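Local coordinates for protein integral membrane indolylacetylinositol arabinosyltransferase EmbB (Mycolicibacterium smegmatis MC2 155, PDB 7BVC) that probably polymerises arabinose into the arabinan of cell-wall arabinogalactan as a membrane-embedded glycosyltransferase, and binds the antitubercular drug ethambutol, at residues P760-F769 / Q835-Y844. Residues are numbered along the deposited sequence; the frame is centred on the assembly and turned at random.
Sequences PLGGEDPQGF and QESRLSSAWY
Leu839 holds CG opposite its backbone N (chi1 -180°), Phe769 turns its ring to the side of its own N (chi1 -82°), and the two side chains meet at about a right angle. They illustrate how an irregular loop can line an outermost strand of an antiparallel beta-sheet without becoming a strand itself. Leu839 CD1 sits over one face of the Phe769 ring in a CH-pi contact, 3.9 Å from the centroid, while Leu839 CB packs 3.7 Å from Phe769 CE1. The ring also reaches Ser837 CB, and the Phe769 side chain touches Ala826 and Thr828.

Strand 837-845 of the EmbC C-terminal domain pairs on its other side with strand 929-936, through backbone bonds such as those of Leu839 with Ala934 and Ser841 with Val932. Toward 760-769, ladder pairing gives way to scattered bonds. Ala842 N donates to Pro760 O at 3.2 Å. Ser841 OG is placed as a donor to Leu761 O, but so close that the bond's geometry is doubtful. Between these and the Phe769 end, Gly763 lies close against the strand: its CA makes a CH...O contact of 3.2 Å with Ser840 O. Farther along, Gln767 N gives a weak bond to Arg838 O, 3.3 Å away.

Ser837, whose side chain lies about 6 Å from the bound calcium ion, closes this end: its OG donates to Gly768 O at 2.8 Å, from above the carbonyl plane, with a C=O...OG angle of 95°.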
ATOM      1  N   PRO B 760      38.700   6.808 -33.900  1.00 75.16           N
ATOM      2  CA  PRO B 760      39.126   7.941 -33.068  1.00 75.16           C
ATOM      3  C   PRO B 760      38.411   8.026 -31.731  1.00 75.16           C
ATOM      4  O   PRO B 760      38.841   8.807 -30.872  1.00 75.16           O
ATOM      5  CB  PRO B 760      38.795   9.153 -33.944  1.00 75.16           C
ATOM      6  CG  PRO B 760      37.653   8.701 -34.772  1.00 75.16           C
ATOM      7  CD  PRO B 760      37.891   7.244 -35.051  1.00 75.16           C
ATOM      8  N   LEU B 761      37.340   7.254 -31.524  1.00 72.22           N
ATOM      9  CA  LEU B 761      36.657   7.271 -30.234  1.00 72.22           C
ATOM     10  C   LEU B 761      37.518   6.636 -29.151  1.00 72.22           C
ATOM     11  O   LEU B 761      37.583   7.140 -28.024  1.00 72.22           O
ATOM     12  CB  LEU B 761      35.311   6.556 -30.346  1.00 72.22           C
ATOM     13  CG  LEU B 761      34.560   6.286 -29.041  1.00 72.22           C
ATOM     14  CD1 LEU B 761      34.275   7.584 -28.306  1.00 72.22           C
ATOM     15  CD2 LEU B 761      33.273   5.530 -29.316  1.00 72.22           C
ATOM     16  N   GLY B 762      38.177   5.523 -29.468  1.00 77.71           N
ATOM     17  CA  GLY B 762      39.190   4.956 -28.610  1.00 77.71           C
ATOM     18  C   GLY B 762      40.545   5.470 -29.047  1.00 77.71           C
ATOM     19  O   GLY B 762      40.909   5.364 -30.217  1.00 77.71           O
ATOM     20  N   GLY B 763      41.296   6.016 -28.097  1.00 82.25           N
ATOM     21  CA  GLY B 763      42.485   6.761 -28.453  1.00 82.25           C
ATOM     22  C   GLY B 763      43.690   5.899 -28.755  1.00 82.25           C
ATOM     23  O   GLY B 763      43.593   4.921 -29.504  1.00 82.25           O
ATOM     24  N   GLU B 764      44.839   6.257 -28.184  1.00 90.78           N
ATOM     25  CA  GLU B 764      46.072   5.546 -28.505  1.00 90.78           C
ATOM     26  C   GLU B 764      46.084   4.151 -27.894  1.00 90.78           C
ATOM     27  O   GLU B 764      46.381   3.166 -28.580  1.00 90.78           O
ATOM     28  CB  GLU B 764      47.279   6.357 -28.033  1.00 90.78           C
ATOM     29  CG  GLU B 764      47.668   7.492 -28.969  1.00 90.78           C
ATOM     30  CD  GLU B 764      46.999   8.804 -28.610  1.00 90.78           C
ATOM     31  OE1 GLU B 764      45.800   8.788 -28.259  1.00 90.78           O
ATOM     32  OE2 GLU B 764      47.673   9.854 -28.679  1.00 90.78           O
ATOM     33  N   ASP B 765      45.749   4.042 -26.611  1.00 89.15           N
ATOM     34  CA  ASP B 765      45.816   2.773 -25.882  1.00 89.15           C
ATOM     35  C   ASP B 765      44.535   2.555 -25.091  1.00 89.15           C
ATOM     36  O   ASP B 765      44.489   2.784 -23.877  1.00 89.15           O
ATOM     37  CB  ASP B 765      47.031   2.737 -24.948  1.00 89.15           C
ATOM     38  CG  ASP B 765      48.322   3.131 -25.641  1.00 89.15           C
ATOM     39  OD1 ASP B 765      48.496   2.797 -26.832  1.00 89.15           O
ATOM     40  OD2 ASP B 765      49.169   3.780 -24.992  1.00 89.15           O
ATOM     41  N   PRO B 766      43.465   2.107 -25.748  1.00 84.65           N
ATOM     42  CA  PRO B 766      42.261   1.710 -25.004  1.00 84.65           C
ATOM     43  C   PRO B 766      42.497   0.379 -24.301  1.00 84.65           C
ATOM     44  O   PRO B 766      42.893  -0.606 -24.927  1.00 84.65           O
ATOM     45  CB  PRO B 766      41.188   1.592 -26.090  1.00 84.65           C
ATOM     46  CG  PRO B 766      41.945   1.311 -27.335  1.00 84.65           C
ATOM     47  CD  PRO B 766      43.283   1.985 -27.205  1.00 84.65           C
ATOM     48  N   GLN B 767      42.253   0.356 -22.991  1.00 83.07           N
ATOM     49  CA  GLN B 767      42.644  -0.803 -22.186  1.00 83.07           C
ATOM     50  C   GLN B 767      41.627  -1.937 -22.282  1.00 83.07           C
ATOM     51  O   GLN B 767      41.947  -3.033 -22.750  1.00 83.07           O
ATOM     52  CB  GLN B 767      42.846  -0.377 -20.729  1.00 83.07           C
ATOM     53  CG  GLN B 767      43.524  -1.428 -19.868  1.00 83.07           C
ATOM     54  CD  GLN B 767      44.791  -1.970 -20.501  1.00 83.07           C
ATOM     55  OE1 GLN B 767      45.723  -1.220 -20.793  1.00 83.07           O
ATOM     56  NE2 GLN B 767      44.830  -3.279 -20.720  1.00 83.07           N
ATOM     57  N   GLY B 768      40.397  -1.691 -21.848  1.00 77.94           N
ATOM     58  CA  GLY B 768      39.415  -2.757 -21.795  1.00 77.94           C
ATOM     59  C   GLY B 768      38.102  -2.435 -22.473  1.00 77.94           C
ATOM     60  O   GLY B 768      37.036  -2.819 -21.981  1.00 77.94           O
ATOM     61  N   PHE B 769      38.158  -1.736 -23.600  1.00 75.22           N
ATOM     62  CA  PHE B 769      36.968  -1.328 -24.333  1.00 75.22           C
ATOM     63  C   PHE B 769      36.875  -2.089 -25.646  1.00 75.22           C
ATOM     64  O   PHE B 769      37.879  -2.286 -26.337  1.00 75.22           O
ATOM     65  CB  PHE B 769      36.978   0.180 -24.599  1.00 75.22           C
ATOM     66  CG  PHE B 769      36.503   1.004 -23.435  1.00 75.22           C
ATOM     67  CD1 PHE B 769      37.349   1.284 -22.379  1.00 75.22           C
ATOM     68  CD2 PHE B 769      35.211   1.496 -23.400  1.00 75.22           C
ATOM     69  CE1 PHE B 769      36.914   2.039 -21.309  1.00 75.22           C
ATOM     70  CE2 PHE B 769      34.772   2.252 -22.332  1.00 75.22           C
ATOM     71  CZ  PHE B 769      35.625   2.522 -21.284  1.00 75.22           C
ATOM     72  N   GLN B 835      37.973  -6.674 -15.860  1.00 79.30           N
ATOM     73  CA  GLN B 835      39.188  -5.898 -16.061  1.00 79.30           C
ATOM     74  C   GLN B 835      38.917  -4.450 -15.682  1.00 79.30           C
ATOM     75  O   GLN B 835      37.765  -4.022 -15.576  1.00 79.30           O
ATOM     76  CB  GLN B 835      39.665  -6.000 -17.514  1.00 79.30           C
ATOM     77  CG  GLN B 835      41.110  -5.607 -17.754  1.00 79.30           C
ATOM     78  CD  GLN B 835      41.513  -5.782 -19.201  1.00 79.30           C
ATOM     79  OE1 GLN B 835      40.673  -6.039 -20.063  1.00 79.30           O
ATOM     80  NE2 GLN B 835      42.803  -5.639 -19.479  1.00 79.30           N
ATOM     81  N   GLU B 836      39.998  -3.705 -15.475  1.00 78.41           N
ATOM     82  CA  GLU B 836      39.938  -2.262 -15.289  1.00 78.41           C
ATOM     83  C   GLU B 836      40.104  -1.605 -16.652  1.00 78.41           C
ATOM     84  O   GLU B 836      41.081  -1.875 -17.359  1.00 78.41           O
ATOM     85  CB  GLU B 836      41.020  -1.784 -14.323  1.00 78.41           C
ATOM     86  CG  GLU B 836      40.750  -2.123 -12.871  1.00 78.41           C
ATOM     87  CD  GLU B 836      41.781  -1.520 -11.941  1.00 78.41           C
ATOM     88  OE1 GLU B 836      42.988  -1.632 -12.241  1.00 78.41           O
ATOM     89  OE2 GLU B 836      41.385  -0.930 -10.915  1.00 78.41           O
ATOM     90  N   SER B 837      39.156  -0.749 -17.015  1.00 78.14           N
ATOM     91  CA  SER B 837      39.068  -0.202 -18.359  1.00 78.14           C
ATOM     92  C   SER B 837      39.343   1.296 -18.348  1.00 78.14           C
ATOM     93  O   SER B 837      38.923   2.009 -17.432  1.00 78.14           O
ATOM     94  CB  SER B 837      37.689  -0.470 -18.960  1.00 78.14           C
ATOM     95  OG  SER B 837      37.574  -1.818 -19.381  1.00 78.14           O
ATOM     96  N   ARG B 838      40.055   1.762 -19.372  1.00 79.63           N
ATOM     97  CA  ARG B 838      40.330   3.176 -19.558  1.00 79.63           C
ATOM     98  C   ARG B 838      40.132   3.530 -21.022  1.00 79.63           C
ATOM     99  O   ARG B 838      40.159   2.664 -21.901  1.00 79.63           O
ATOM    100  CB  ARG B 838      41.751   3.548 -19.115  1.00 79.63           C
ATOM    101  CG  ARG B 838      41.918   3.717 -17.617  1.00 79.63           C
ATOM    102  CD  ARG B 838      42.346   2.417 -16.963  1.00 79.63           C
ATOM    103  NE  ARG B 838      42.530   2.560 -15.524  1.00 79.63           N
ATOM    104  CZ  ARG B 838      43.715   2.640 -14.929  1.00 79.63           C
ATOM    105  NH1 ARG B 838      44.825   2.588 -15.652  1.00 79.63           N
ATOM    106  NH2 ARG B 838      43.790   2.769 -13.612  1.00 79.63           N
ATOM    107  N   LEU B 839      39.938   4.820 -21.279  1.00 74.63           N
ATOM    108  CA  LEU B 839      39.718   5.311 -22.631  1.00 74.63           C
ATOM    109  C   LEU B 839      39.908   6.818 -22.636  1.00 74.63           C
ATOM    110  O   LEU B 839      39.446   7.509 -21.726  1.00 74.63           O
ATOM    111  CB  LEU B 839      38.313   4.942 -23.136  1.00 74.63           C
ATOM    112  CG  LEU B 839      37.889   5.368 -24.545  1.00 74.63           C
ATOM    113  CD1 LEU B 839      37.051   4.284 -25.195  1.00 74.63           C
ATOM    114  CD2 LEU B 839      37.105   6.666 -24.499  1.00 74.63           C
ATOM    115  N   SER B 840      40.594   7.315 -23.660  1.00 73.71           N
ATOM    116  CA  SER B 840      40.795   8.750 -23.834  1.00 73.71           C
ATOM    117  C   SER B 840      40.740   9.035 -25.326  1.00 73.71           C
ATOM    118  O   SER B 840      41.690   8.725 -26.050  1.00 73.71           O
ATOM    119  CB  SER B 840      42.121   9.202 -23.231  1.00 73.71           C
ATOM    120  OG  SER B 840      42.112   9.055 -21.823  1.00 73.71           O
ATOM    121  N   SER B 841      39.641   9.628 -25.781  1.00 72.47           N
ATOM    122  CA  SER B 841      39.414   9.806 -27.204  1.00 72.47           C
ATOM    123  C   SER B 841      40.383  10.835 -27.777  1.00 72.47           C
ATOM    124  O   SER B 841      41.205  11.427 -27.073  1.00 72.47           O
ATOM    125  CB  SER B 841      37.971  10.230 -27.458  1.00 72.47           C
ATOM    126  OG  SER B 841      37.068   9.213 -27.069  1.00 72.47           O
ATOM    127  N   ALA B 842      40.284  11.043 -29.086  1.00 76.26           N
ATOM    128  CA  ALA B 842      41.046  12.091 -29.737  1.00 76.26           C
ATOM    129  C   ALA B 842      40.468  13.457 -29.374  1.00 76.26           C
ATOM    130  O   ALA B 842      39.442  13.572 -28.700  1.00 76.26           O
ATOM    131  CB  ALA B 842      41.044  11.895 -31.251  1.00 76.26           C
ATOM    132  N   TRP B 843      41.140  14.503 -29.839  1.00 80.32           N
ATOM    133  CA  TRP B 843      40.703  15.869 -29.585  1.00 80.32           C
ATOM    134  C   TRP B 843      39.644  16.251 -30.612  1.00 80.32           C
ATOM    135  O   TRP B 843      39.919  16.278 -31.816  1.00 80.32           O
ATOM    136  CB  TRP B 843      41.885  16.831 -29.641  1.00 80.32           C
ATOM    137  CG  TRP B 843      42.853  16.670 -28.512  1.00 80.32           C
ATOM    138  CD1 TRP B 843      44.141  16.235 -28.595  1.00 80.32           C
ATOM    139  CD2 TRP B 843      42.611  16.946 -27.127  1.00 80.32           C
ATOM    140  NE1 TRP B 843      44.718  16.224 -27.349  1.00 80.32           N
ATOM    141  CE2 TRP B 843      43.799  16.656 -26.431  1.00 80.32           C
ATOM    142  CE3 TRP B 843      41.506  17.411 -26.410  1.00 80.32           C
ATOM    143  CZ2 TRP B 843      43.912  16.814 -25.054  1.00 80.32           C
ATOM    144  CZ3 TRP B 843      41.622  17.567 -25.042  1.00 80.32           C
ATOM    145  CH2 TRP B 843      42.814  17.271 -24.380  1.00 80.32           C
ATOM    146  N   TYR B 844      38.439  16.549 -30.136  1.00 76.54           N
ATOM    147  CA  TYR B 844      37.318  16.891 -30.997  1.00 76.54           C
ATOM    148  C   TYR B 844      37.176  18.407 -31.051  1.00 76.54           C
ATOM    149  O   TYR B 844      37.103  19.064 -30.009  1.00 76.54           O
ATOM    150  CB  TYR B 844      36.030  16.239 -30.496  1.00 76.54           C
ATOM    151  CG  TYR B 844      35.941  14.763 -30.805  1.00 76.54           C
ATOM    152  CD1 TYR B 844      35.670  14.321 -32.091  1.00 76.54           C
ATOM    153  CD2 TYR B 844      36.137  13.813 -29.813  1.00 76.54           C
ATOM    154  CE1 TYR B 844      35.592  12.976 -32.381  1.00 76.54           C
ATOM    155  CE2 TYR B 844      36.062  12.464 -30.096  1.00 76.54           C
ATOM    156  CZ  TYR B 844      35.788  12.053 -31.381  1.00 76.54           C
ATOM    157  OH  TYR B 844      35.709  10.712 -31.672  1.00 76.54           O
TER